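Sialidase B (Streptococcus pneumoniae serotype 4, PDB 4XJW) cleaves terminal sialic acid residues from alpha-2,3-, alpha-2,6- and alpha-2,8-linked glycoconjugates as a family 33 glycosidase and intramolecular trans-sialidase. Local coordinates at residues F343-R348 with V353-T358; R515-T520 with V570-P575; L563-E568 with W600-G605. The protein carries 1 engineered substitution. All coordinates share one frame; numbering follows the deposited sequence.

Contact 1 of 3, residues F343-R348 with V353-T358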
loop_
_atom_site.group_PDB
_atom_site.type_symbol
_atom_site.label_atom_id
_atom_site.label_comp_id
_atom_site.label_asym_id
_atom_site.label_seq_id
_atom_site.Cartn_x
_atom_site.Cartn_y
_atom_site.Cartn_z
ATOM N N PHE A 343 -31.982 -15.534 8.720
ATOM C CA PHE A 343 -31.650 -14.533 9.724
ATOM C C PHE A 343 -32.878 -14.210 10.562
ATOM O O PHE A 343 -33.729 -13.416 10.160
ATOM C CB PHE A 343 -31.103 -13.273 9.047
ATOM C CG PHE A 343 -29.697 -13.419 8.558
ATOM C CD1 PHE A 343 -29.413 -14.185 7.430
ATOM C CD2 PHE A 343 -28.646 -12.815 9.242
ATOM C CE1 PHE A 343 -28.114 -14.330 6.984
ATOM C CE2 PHE A 343 -27.344 -12.963 8.801
ATOM C CZ PHE A 343 -27.073 -13.717 7.671
ATOM N N ARG A 344 -32.965 -14.837 11.728
ATOM C CA ARG A 344 -34.164 -14.750 12.555
ATOM C C ARG A 344 -34.024 -13.764 13.716
ATOM O O ARG A 344 -34.904 -13.679 14.582
ATOM C CB ARG A 344 -34.553 -16.151 13.055
ATOM C CG ARG A 344 -34.867 -17.126 11.916
ATOM C CD ARG A 344 -35.031 -18.575 12.376
ATOM N NE ARG A 344 -36.274 -18.799 13.113
ATOM C CZ ARG A 344 -37.420 -19.194 12.561
ATOM N NH1 ARG A 344 -37.497 -19.408 11.252
ATOM N NH2 ARG A 344 -38.497 -19.370 13.318
ATOM N N TYR A 345 -32.935 -12.993 13.711
ATOM C CA TYR A 345 -32.633 -12.078 14.810
ATOM C C TYR A 345 -32.228 -10.678 14.339
ATOM O O TYR A 345 -31.755 -10.494 13.211
ATOM C CB TYR A 345 -31.532 -12.660 15.703
ATOM C CG TYR A 345 -31.876 -14.010 16.294
ATOM C CD1 TYR A 345 -31.629 -15.181 15.587
ATOM C CD2 TYR A 345 -32.454 -14.109 17.554
ATOM C CE1 TYR A 345 -31.954 -16.418 16.117
ATOM C CE2 TYR A 345 -32.775 -15.336 18.096
ATOM C CZ TYR A 345 -32.523 -16.487 17.373
ATOM O OH TYR A 345 -32.845 -17.712 17.918
ATOM N N THR A 346 -32.436 -9.697 15.213
ATOM C CA THR A 346 -31.947 -8.337 15.001
ATOM C C THR A 346 -31.296 -7.833 16.276
ATOM O O THR A 346 -31.602 -8.307 17.376
ATOM C CB THR A 346 -33.067 -7.351 14.612
ATOM O OG1 THR A 346 -34.148 -7.444 15.554
ATOM C CG2 THR A 346 -33.580 -7.635 13.217
ATOM N N VAL A 347 -30.382 -6.881 16.123
ATOM C CA VAL A 347 -29.788 -6.204 17.264
ATOM C C VAL A 347 -30.585 -4.926 17.485
ATOM O O VAL A 347 -30.604 -4.048 16.624
ATOM C CB VAL A 347 -28.311 -5.842 17.025
ATOM C CG1 VAL A 347 -27.693 -5.316 18.291
ATOM C CG2 VAL A 347 -27.527 -7.051 16.546
ATOM N N ARG A 348 -31.255 -4.827 18.627
ATOM C CA ARG A 348 -32.091 -3.664 18.913
ATOM C C ARG A 348 -31.398 -2.676 19.836
ATOM O O ARG A 348 -30.191 -2.764 20.062
ATOM C CB ARG A 348 -33.405 -4.101 19.544
ATOM C CG ARG A 348 -34.146 -5.149 18.750
ATOM C CD ARG A 348 -34.812 -4.577 17.517
ATOM N NE ARG A 348 -35.789 -5.520 16.984
ATOM C CZ ARG A 348 -36.949 -5.170 16.442
ATOM N NH1 ARG A 348 -37.278 -3.890 16.352
ATOM N NH2 ARG A 348 -37.780 -6.100 15.994
ATOM N N VAL A 353 -30.381 -8.671 21.593
ATOM C CA VAL A 353 -30.633 -9.550 20.461
ATOM C C VAL A 353 -32.086 -10.016 20.496
ATOM O O VAL A 353 -32.508 -10.695 21.432
ATOM C CB VAL A 353 -29.683 -10.756 20.474
ATOM C CG1 VAL A 353 -29.929 -11.642 19.273
ATOM C CG2 VAL A 353 -28.229 -10.280 20.515
ATOM N N TYR A 354 -32.842 -9.650 19.467
ATOM C CA TYR A 354 -34.284 -9.883 19.434
ATOM C C TYR A 354 -34.614 -10.967 18.420
ATOM O O TYR A 354 -34.149 -10.919 17.282
ATOM C CB TYR A 354 -34.991 -8.581 19.048
ATOM C CG TYR A 354 -36.457 -8.467 19.421
ATOM C CD1 TYR A 354 -36.846 -8.247 20.737
ATOM C CD2 TYR A 354 -37.447 -8.531 18.446
ATOM C CE1 TYR A 354 -38.182 -8.123 21.077
ATOM C CE2 TYR A 354 -38.784 -8.408 18.774
ATOM C CZ TYR A 354 -39.147 -8.202 20.092
ATOM O OH TYR A 354 -40.478 -8.076 20.423
ATOM N N ASN A 355 -35.415 -11.946 18.834
ATOM C CA ASN A 355 -35.899 -12.981 17.926
ATOM C C ASN A 355 -37.081 -12.445 17.113
ATOM O O ASN A 355 -38.135 -12.145 17.669
ATOM C CB ASN A 355 -36.288 -14.239 18.712
ATOM C CG ASN A 355 -36.632 -15.419 17.813
ATOM O OD1 ASN A 355 -37.451 -15.304 16.901
ATOM N ND2 ASN A 355 -36.002 -16.560 18.067
ATOM N N GLU A 356 -36.890 -12.325 15.800
ATOM C CA GLU A 356 -37.871 -11.694 14.926
ATOM C C GLU A 356 -39.108 -12.561 14.749
ATOM O O GLU A 356 -40.211 -12.054 14.537
ATOM C CB GLU A 356 -37.258 -11.395 13.551
ATOM C CG GLU A 356 -36.191 -10.303 13.552
ATOM C CD GLU A 356 -36.765 -8.937 13.855
ATOM O OE1 GLU A 356 -37.636 -8.475 13.088
ATOM O OE2 GLU A 356 -36.354 -8.327 14.862
ATOM N N THR A 357 -38.920 -13.874 14.829
ATOM C CA THR A 357 -40.009 -14.807 14.571
ATOM C C THR A 357 -40.939 -14.995 15.776
ATOM O O THR A 357 -42.087 -15.414 15.611
ATOM C CB THR A 357 -39.485 -16.166 14.052
ATOM O OG1 THR A 357 -38.747 -16.837 15.082
ATOM C CG2 THR A 357 -38.578 -15.960 12.848
ATOM N N THR A 358 -40.453 -14.676 16.977
ATOM C CA THR A 358 -41.277 -14.771 18.186
ATOM C C THR A 358 -41.570 -13.409 18.798
ATOM O O THR A 358 -42.354 -13.303 19.744
ATOM C CB THR A 358 -40.629 -15.651 19.279
ATOM O OG1 THR A 358 -39.442 -15.017 19.782
ATOM C CG2 THR A 358 -40.281 -17.022 18.732
HETATM O O HOH W 1 -36.141 -19.308 16.251
#
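A single carboxylate oxygen, OE2 of Glu-356, takes two side-chain hydrogen bonds from the facing segment, and one of them is very short: Thr-346 OG1 donates to it at 2.5 Å. The second comes from Arg-348, whose NH2 lies 2.9 Å from Glu-356 OE2 in a salt bridge. That bond uses the syn lone pair of the carboxylate, although the oxygen sits 32° out of the guanidinium plane. Bends at chi2 in both chains, -75° in Arg-348 and -68° in Glu-356, fold the two charged ends back over Thr-346 rather than letting them run outward. NE of the same arginine adds a weak bond to Thr-346 OG1, and its CG packs 3.5 Å from Tyr-354 CB. The guanidinium and the tyrosine ring stand steeply to one another.

Beneath this cluster is a beta hairpin, strands 345-347 and 352-355. Thr-346 and Tyr-354 form its antiparallel hydrogen-bonded pair, with Tyr-354 N reaching Thr-346 O at 2.8 Å and the return bond made by Thr-346 N. Past the strand end, Glu-356 N still bonds to Arg-344 O. On the other face Tyr-345 passes slantwise across Asn-355, ring and amide planes steeply inclined, and touches Val-353 CG1 with CD2 at 3.9 Å. Asn-355 OD1 turns back on its own chain as an Asx motif, accepting from Thr-357 OG1 and from Thr-358 N. At the margin, Thr-357 CG2 sits over the centre of one face of the Arg-344 guanidinium, whose NH1 is bound to Asp-342.

Glu-356 OE1 has its own salt bridge, to Lys-325. With a lysine, an arginine and a hydroxyl all directed at it, the carboxylate is probably held in its ionised form, and its rotation is fixed from both oxygens.

Contact 2 of 3, residues R515-T520 with V570-P575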
loop_
_atom_site.group_PDB
_atom_site.type_symbol
_atom_site.label_atom_id
_atom_site.label_comp_id
_atom_site.label_asym_id
_atom_site.label_seq_id
_atom_site.Cartn_x
_atom_site.Cartn_y
_atom_site.Cartn_z
ATOM N N ARG A 515 -15.081 20.284 -6.215
ATOM C CA ARG A 515 -14.830 19.462 -7.391
ATOM C C ARG A 515 -14.317 18.096 -6.970
ATOM O O ARG A 515 -13.403 17.987 -6.158
ATOM C CB ARG A 515 -13.870 20.105 -8.376
ATOM C CG ARG A 515 -13.664 19.218 -9.616
ATOM C CD ARG A 515 -13.359 20.021 -10.841
ATOM N NE ARG A 515 -14.417 20.982 -11.097
ATOM C CZ ARG A 515 -14.247 22.089 -11.805
ATOM N NH1 ARG A 515 -13.064 22.355 -12.334
ATOM N NH2 ARG A 515 -15.255 22.934 -11.970
ATOM N N THR A 516 -14.945 17.057 -7.521
ATOM C CA THR A 516 -14.575 15.673 -7.242
ATOM C C THR A 516 -13.869 15.091 -8.451
ATOM O O THR A 516 -14.406 15.149 -9.550
ATOM C CB THR A 516 -15.819 14.847 -6.943
ATOM O OG1 THR A 516 -16.515 15.414 -5.822
ATOM C CG2 THR A 516 -15.447 13.409 -6.625
ATOM N N PHE A 517 -12.667 14.548 -8.250
ATOM C CA PHE A 517 -11.925 13.854 -9.301
ATOM C C PHE A 517 -12.037 12.363 -9.055
ATOM O O PHE A 517 -11.881 11.904 -7.922
ATOM C CB PHE A 517 -10.453 14.280 -9.299
ATOM C CG PHE A 517 -10.259 15.759 -9.492
ATOM C CD1 PHE A 517 -10.247 16.316 -10.766
ATOM C CD2 PHE A 517 -10.115 16.592 -8.401
ATOM C CE1 PHE A 517 -10.070 17.669 -10.948
ATOM C CE2 PHE A 517 -9.945 17.960 -8.573
ATOM C CZ PHE A 517 -9.926 18.500 -9.845
ATOM N N PHE A 518 -12.327 11.589 -10.097
ATOM C CA PHE A 518 -12.493 10.157 -9.883
ATOM C C PHE A 518 -12.022 9.246 -11.002
ATOM O O PHE A 518 -11.953 9.630 -12.166
ATOM C CB PHE A 518 -13.925 9.800 -9.442
ATOM C CG PHE A 518 -14.995 10.091 -10.476
ATOM C CD1 PHE A 518 -15.430 11.389 -10.696
ATOM C CD2 PHE A 518 -15.575 9.054 -11.194
ATOM C CE1 PHE A 518 -16.429 11.655 -11.630
ATOM C CE2 PHE A 518 -16.574 9.306 -12.115
ATOM C CZ PHE A 518 -16.999 10.612 -12.334
ATOM N N ARG A 519 -11.675 8.038 -10.589
ATOM C CA ARG A 519 -11.207 6.974 -11.460
ATOM C C ARG A 519 -12.365 6.435 -12.294
ATOM O O ARG A 519 -13.493 6.339 -11.802
ATOM C CB ARG A 519 -10.635 5.875 -10.555
ATOM C CG ARG A 519 -10.267 4.573 -11.231
ATOM C CD ARG A 519 -9.788 3.596 -10.164
ATOM N NE ARG A 519 -9.664 2.247 -10.700
ATOM C CZ ARG A 519 -9.271 1.201 -9.988
ATOM N NH1 ARG A 519 -8.957 1.355 -8.710
ATOM N NH2 ARG A 519 -9.184 0.007 -10.558
ATOM N N THR A 520 -12.077 6.075 -13.552
ATOM C CA THR A 520 -13.081 5.528 -14.471
ATOM C C THR A 520 -12.549 4.307 -15.215
ATOM O O THR A 520 -11.479 3.781 -14.906
ATOM C CB THR A 520 -13.539 6.547 -15.539
ATOM O OG1 THR A 520 -12.489 6.774 -16.489
ATOM C CG2 THR A 520 -13.954 7.864 -14.898
ATOM N N VAL A 570 -4.805 23.565 -7.752
ATOM C CA VAL A 570 -5.178 22.218 -7.352
ATOM C C VAL A 570 -4.018 21.299 -7.716
ATOM O O VAL A 570 -3.357 21.507 -8.736
ATOM C CB VAL A 570 -6.460 21.792 -8.078
ATOM C CG1 VAL A 570 -6.719 20.296 -7.964
ATOM C CG2 VAL A 570 -7.627 22.584 -7.534
ATOM N N ILE A 571 -3.731 20.310 -6.872
ATOM C CA ILE A 571 -2.682 19.348 -7.190
ATOM C C ILE A 571 -3.253 17.932 -7.195
ATOM O O ILE A 571 -3.927 17.520 -6.248
ATOM C CB ILE A 571 -1.484 19.449 -6.233
ATOM C CG1 ILE A 571 -0.977 20.894 -6.194
ATOM C CG2 ILE A 571 -0.374 18.496 -6.668
ATOM C CD1 ILE A 571 0.077 21.149 -5.135
ATOM N N LEU A 572 -3.014 17.210 -8.289
ATOM C CA LEU A 572 -3.440 15.826 -8.422
ATOM C C LEU A 572 -2.227 14.895 -8.338
ATOM O O LEU A 572 -1.145 15.235 -8.811
ATOM C CB LEU A 572 -4.126 15.621 -9.775
ATOM C CG LEU A 572 -5.375 16.404 -10.153
ATOM C CD1 LEU A 572 -5.904 15.874 -11.493
ATOM C CD2 LEU A 572 -6.459 16.305 -9.093
ATOM N N SER A 573 -2.422 13.716 -7.755
ATOM C CA SER A 573 -1.398 12.666 -7.735
ATOM C C SER A 573 -1.980 11.402 -8.365
ATOM O O SER A 573 -3.054 10.955 -7.964
ATOM C CB SER A 573 -0.978 12.379 -6.295
ATOM O OG SER A 573 -0.294 11.153 -6.185
ATOM N N THR A 574 -1.258 10.824 -9.326
ATOM C CA THR A 574 -1.758 9.685 -10.093
ATOM C C THR A 574 -0.632 9.129 -10.934
ATOM O O THR A 574 0.280 9.868 -11.302
ATOM C CB THR A 574 -2.910 10.132 -11.039
ATOM O OG1 THR A 574 -3.306 9.043 -11.888
ATOM C CG2 THR A 574 -2.478 11.306 -11.900
ATOM N N PRO A 575 -0.692 7.827 -11.266
ATOM C CA PRO A 575 0.125 7.363 -12.388
ATOM C C PRO A 575 -0.320 8.092 -13.659
ATOM O O PRO A 575 -1.506 8.406 -13.827
ATOM C CB PRO A 575 -0.236 5.878 -12.483
ATOM C CG PRO A 575 -1.618 5.785 -11.879
ATOM C CD PRO A 575 -1.539 6.756 -10.720
#
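Phe-517 reaches across from its strand to Leu-572 and Val-570, and its side chain carries the whole of this contact. CB leaves the backbone toward the other segment, and with CG set beside the backbone N (chi1 -58°) one face of the ring is set against the Leu-572 side chain. CG is 3.9 Å from Leu-572 CD2, CD1 is 4.1 Å from it, and CD2 of the ring is nearer still, 3.7 Å from that same methyl. The methyl is thus centred over that face: Leu-572 CD2 lies 3.8 Å from the centroid of the Phe-517 ring and only 12° off the ring normal, a well-formed CH-pi contact.

Farther out, CE2 of Phe-517 is shared between this methyl and Val-570 CG1, which it meets at 4.0 Å. CZ, the tip, is 4.1 Å from Val-570 CG1. The valine methyl approaches the ring obliquely.

The segments belong to different sheets, and no hydrogen bond joins them. Strand 513-518 lies in one four-stranded antiparallel sheet and strand 569-575 in the next, the successive blades expected of a sialidase beta-propeller, and the phenylalanine packs in the seam between them. Ala-557, on the first strand of the second blade, touches both Phe-517 and Leu-572.

The opposite ring face is covered by CG of Arg-515, offset toward the rim, so the ring is sandwiched between an arginine chain and a leucine methyl. Two residues along from the phenylalanine is Arg-519, which probably binds substrate, as in related sialidases, and whose NH1 forms a salt bridge with Glu-503.

Contact 3 of 3, residues L563-E568 with W600-G605. Engineered in segment 600-605: Gly-605 (natural residue Asp).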
loop_
_atom_site.group_PDB
_atom_site.type_symbol
_atom_site.label_atom_id
_atom_site.label_comp_id
_atom_site.label_asym_id
_atom_site.label_seq_id
_atom_site.Cartn_x
_atom_site.Cartn_y
_atom_site.Cartn_z
ATOM N N LEU A 563 -1.184 30.836 -3.639
ATOM C CA LEU A 563 -1.282 31.076 -5.079
ATOM C C LEU A 563 -0.032 30.562 -5.760
ATOM O O LEU A 563 1.058 30.604 -5.195
ATOM C CB LEU A 563 -1.425 32.571 -5.385
ATOM C CG LEU A 563 -2.607 33.330 -4.789
ATOM C CD1 LEU A 563 -2.622 34.774 -5.297
ATOM C CD2 LEU A 563 -3.927 32.638 -5.078
ATOM N N ILE A 564 -0.205 30.070 -6.983
ATOM C CA ILE A 564 0.905 29.697 -7.844
ATOM C C ILE A 564 0.676 30.452 -9.152
ATOM O O ILE A 564 -0.419 30.404 -9.713
ATOM C CB ILE A 564 0.944 28.162 -8.096
ATOM C CG1 ILE A 564 1.176 27.405 -6.784
ATOM C CG2 ILE A 564 2.036 27.811 -9.107
ATOM C CD1 ILE A 564 1.146 25.867 -6.933
ATOM N N ASP A 565 1.693 31.188 -9.602
ATOM C CA ASP A 565 1.566 32.059 -10.771
ATOM C C ASP A 565 0.388 33.026 -10.620
ATOM O O ASP A 565 -0.296 33.346 -11.590
ATOM C CB ASP A 565 1.421 31.238 -12.060
ATOM C CG ASP A 565 2.665 30.444 -12.389
ATOM O OD1 ASP A 565 3.756 30.812 -11.905
ATOM O OD2 ASP A 565 2.551 29.452 -13.148
ATOM N N GLY A 566 0.149 33.468 -9.389
ATOM C CA GLY A 566 -0.927 34.395 -9.099
ATOM C C GLY A 566 -2.321 33.811 -9.207
ATOM O O GLY A 566 -3.307 34.550 -9.244
ATOM N N LYS A 567 -2.414 32.483 -9.264
ATOM C CA LYS A 567 -3.705 31.816 -9.407
ATOM C C LYS A 567 -3.906 30.748 -8.335
ATOM O O LYS A 567 -2.943 30.261 -7.740
ATOM C CB LYS A 567 -3.838 31.192 -10.803
ATOM C CG LYS A 567 -3.555 32.172 -11.940
ATOM C CD LYS A 567 -4.166 31.716 -13.256
ATOM C CE LYS A 567 -5.645 32.052 -13.318
ATOM N NZ LYS A 567 -6.274 31.548 -14.566
ATOM N N GLU A 568 -5.160 30.407 -8.073
ATOM C CA GLU A 568 -5.451 29.356 -7.109
ATOM C C GLU A 568 -5.125 28.027 -7.762
ATOM O O GLU A 568 -5.270 27.865 -8.980
ATOM C CB GLU A 568 -6.903 29.412 -6.669
ATOM C CG GLU A 568 -7.242 30.740 -5.998
ATOM C CD GLU A 568 -8.694 30.849 -5.589
ATOM O OE1 GLU A 568 -9.349 29.796 -5.436
ATOM O OE2 GLU A 568 -9.178 31.989 -5.413
ATOM N N TRP A 600 -4.253 22.574 -16.465
ATOM C CA TRP A 600 -3.198 21.701 -15.946
ATOM C C TRP A 600 -1.845 22.081 -16.540
ATOM O O TRP A 600 -1.472 21.652 -17.635
ATOM C CB TRP A 600 -3.552 20.233 -16.178
ATOM C CG TRP A 600 -4.903 19.918 -15.619
ATOM C CD1 TRP A 600 -6.071 19.797 -16.313
ATOM C CD2 TRP A 600 -5.238 19.739 -14.233
ATOM N NE1 TRP A 600 -7.109 19.533 -15.450
ATOM C CE2 TRP A 600 -6.624 19.489 -14.170
ATOM C CE3 TRP A 600 -4.497 19.756 -13.046
ATOM C CZ2 TRP A 600 -7.282 19.257 -12.963
ATOM C CZ3 TRP A 600 -5.155 19.533 -11.854
ATOM C CH2 TRP A 600 -6.530 19.290 -11.816
ATOM N N LYS A 601 -1.120 22.904 -15.795
ATOM C CA LYS A 601 0.030 23.629 -16.321
ATOM C C LYS A 601 1.386 22.953 -16.082
ATOM O O LYS A 601 2.287 23.036 -16.922
ATOM C CB LYS A 601 0.031 25.033 -15.722
ATOM C CG LYS A 601 1.108 25.959 -16.242
ATOM C CD LYS A 601 0.889 27.362 -15.661
ATOM C CE LYS A 601 1.877 28.381 -16.194
ATOM N NZ LYS A 601 1.548 29.746 -15.672
ATOM N N TYR A 602 1.537 22.295 -14.937
ATOM C CA TYR A 602 2.809 21.673 -14.573
ATOM C C TYR A 602 2.645 20.174 -14.306
ATOM O O TYR A 602 1.676 19.762 -13.670
ATOM C CB TYR A 602 3.391 22.348 -13.325
ATOM C CG TYR A 602 3.622 23.838 -13.458
ATOM C CD1 TYR A 602 4.724 24.328 -14.145
ATOM C CD2 TYR A 602 2.755 24.751 -12.869
ATOM C CE1 TYR A 602 4.950 25.683 -14.256
ATOM C CE2 TYR A 602 2.969 26.107 -12.970
ATOM C CZ TYR A 602 4.071 26.566 -13.671
ATOM O OH TYR A 602 4.298 27.913 -13.788
ATOM N N HIS A 603 3.582 19.369 -14.806
ATOM C CA HIS A 603 3.626 17.929 -14.521
ATOM C C HIS A 603 4.979 17.603 -13.896
ATOM O O HIS A 603 6.017 17.853 -14.511
ATOM C CB HIS A 603 3.486 17.121 -15.815
ATOM C CG HIS A 603 2.129 17.197 -16.438
ATOM N ND1 HIS A 603 1.283 16.109 -16.517
ATOM C CD2 HIS A 603 1.472 18.226 -17.027
ATOM C CE1 HIS A 603 0.163 16.469 -17.118
ATOM N NE2 HIS A 603 0.253 17.747 -17.441
ATOM N N TYR A 604 4.979 17.046 -12.685
ATOM C CA TYR A 604 6.224 16.618 -12.050
ATOM C C TYR A 604 6.304 15.101 -11.990
ATOM O O TYR A 604 5.427 14.453 -11.433
ATOM C CB TYR A 604 6.330 17.170 -10.628
ATOM C CG TYR A 604 7.480 16.566 -9.846
ATOM C CD1 TYR A 604 8.794 16.977 -10.068
ATOM C CD2 TYR A 604 7.254 15.580 -8.890
ATOM C CE1 TYR A 604 9.849 16.413 -9.364
ATOM C CE2 TYR A 604 8.293 15.021 -8.183
ATOM C CZ TYR A 604 9.591 15.439 -8.423
ATOM O OH TYR A 604 10.624 14.871 -7.710
ATOM N N GLY A 605 7.362 14.537 -12.551
ATOM C CA GLY A 605 7.556 13.089 -12.498
ATOM C C GLY A 605 8.152 12.672 -11.154
ATOM O O GLY A 605 9.257 13.077 -10.804
#
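Asp-565 OD2 receives both polar contacts made here, from two consecutive residues of the strand. Tyr-602 OH donates to Asp-565 OD2 at 2.4 Å, so short that the exact length is doubtful, and Lys-601 NZ lies 2.7 Å from the same Asp-565 OD2 in a salt bridge. The two donors arrive differently. The carboxylate oxygen sits at the tyrosine's edge, in the plane of the ring, whereas the ammonium comes from above the carboxylate plane, 48° out of it. The lysine chain is extended beyond CG and comes toward the aspartate from the opposite direction. The nearby ammonium would stabilise the negative charge and probably lower the pKa of Asp-565, favouring the ionised form.

Lys-601 and Tyr-602 can point the same way because they form a classic beta bulge opposite Val-588. Lys-601 CG lies 3.8 Å above the plane of the Tyr-602 ring, offset toward its rim. Across the contact, Ile-564 CG2 touches Tyr-602 CE2 loosely at 4.3 Å.

Asp-565 and Gly-566 are the central residues of a type I' turn, closed by Lys-567 N to Ile-564 O at 2.9 Å, between strands 556-559 and 569-575. This turn faces strand 597-605, at the margin of the same four-stranded sheet. Ile-564 also packs on Val-588 of strand 584-592 and on Ile-654 of the C-terminal helix 654-657, while Tyr-602 touches Thr-658 just beyond that helix.

Overall arrangement
Contact 2 is the buried one, purely apolar and made between two sheets, whereas contacts 1 and 3 are partly buried and depend on carboxylates that gather hydroxyl and cationic donors. Contact 1 stands apart, its centre about 44 Å from that of contact 2 and 57 Å from that of contact 3, in a hairpin of a separate antiparallel sheet, and it alone of the three pairs strand backbones. Contacts 2 and 3 share the sheet containing strands 569-575 and 597-605, with centres about 15 Å apart. Trp-600 joins them: its CH2 packs 3.5 Å from Leu-572 CD1, and it also touches Phe-517 and Val-570.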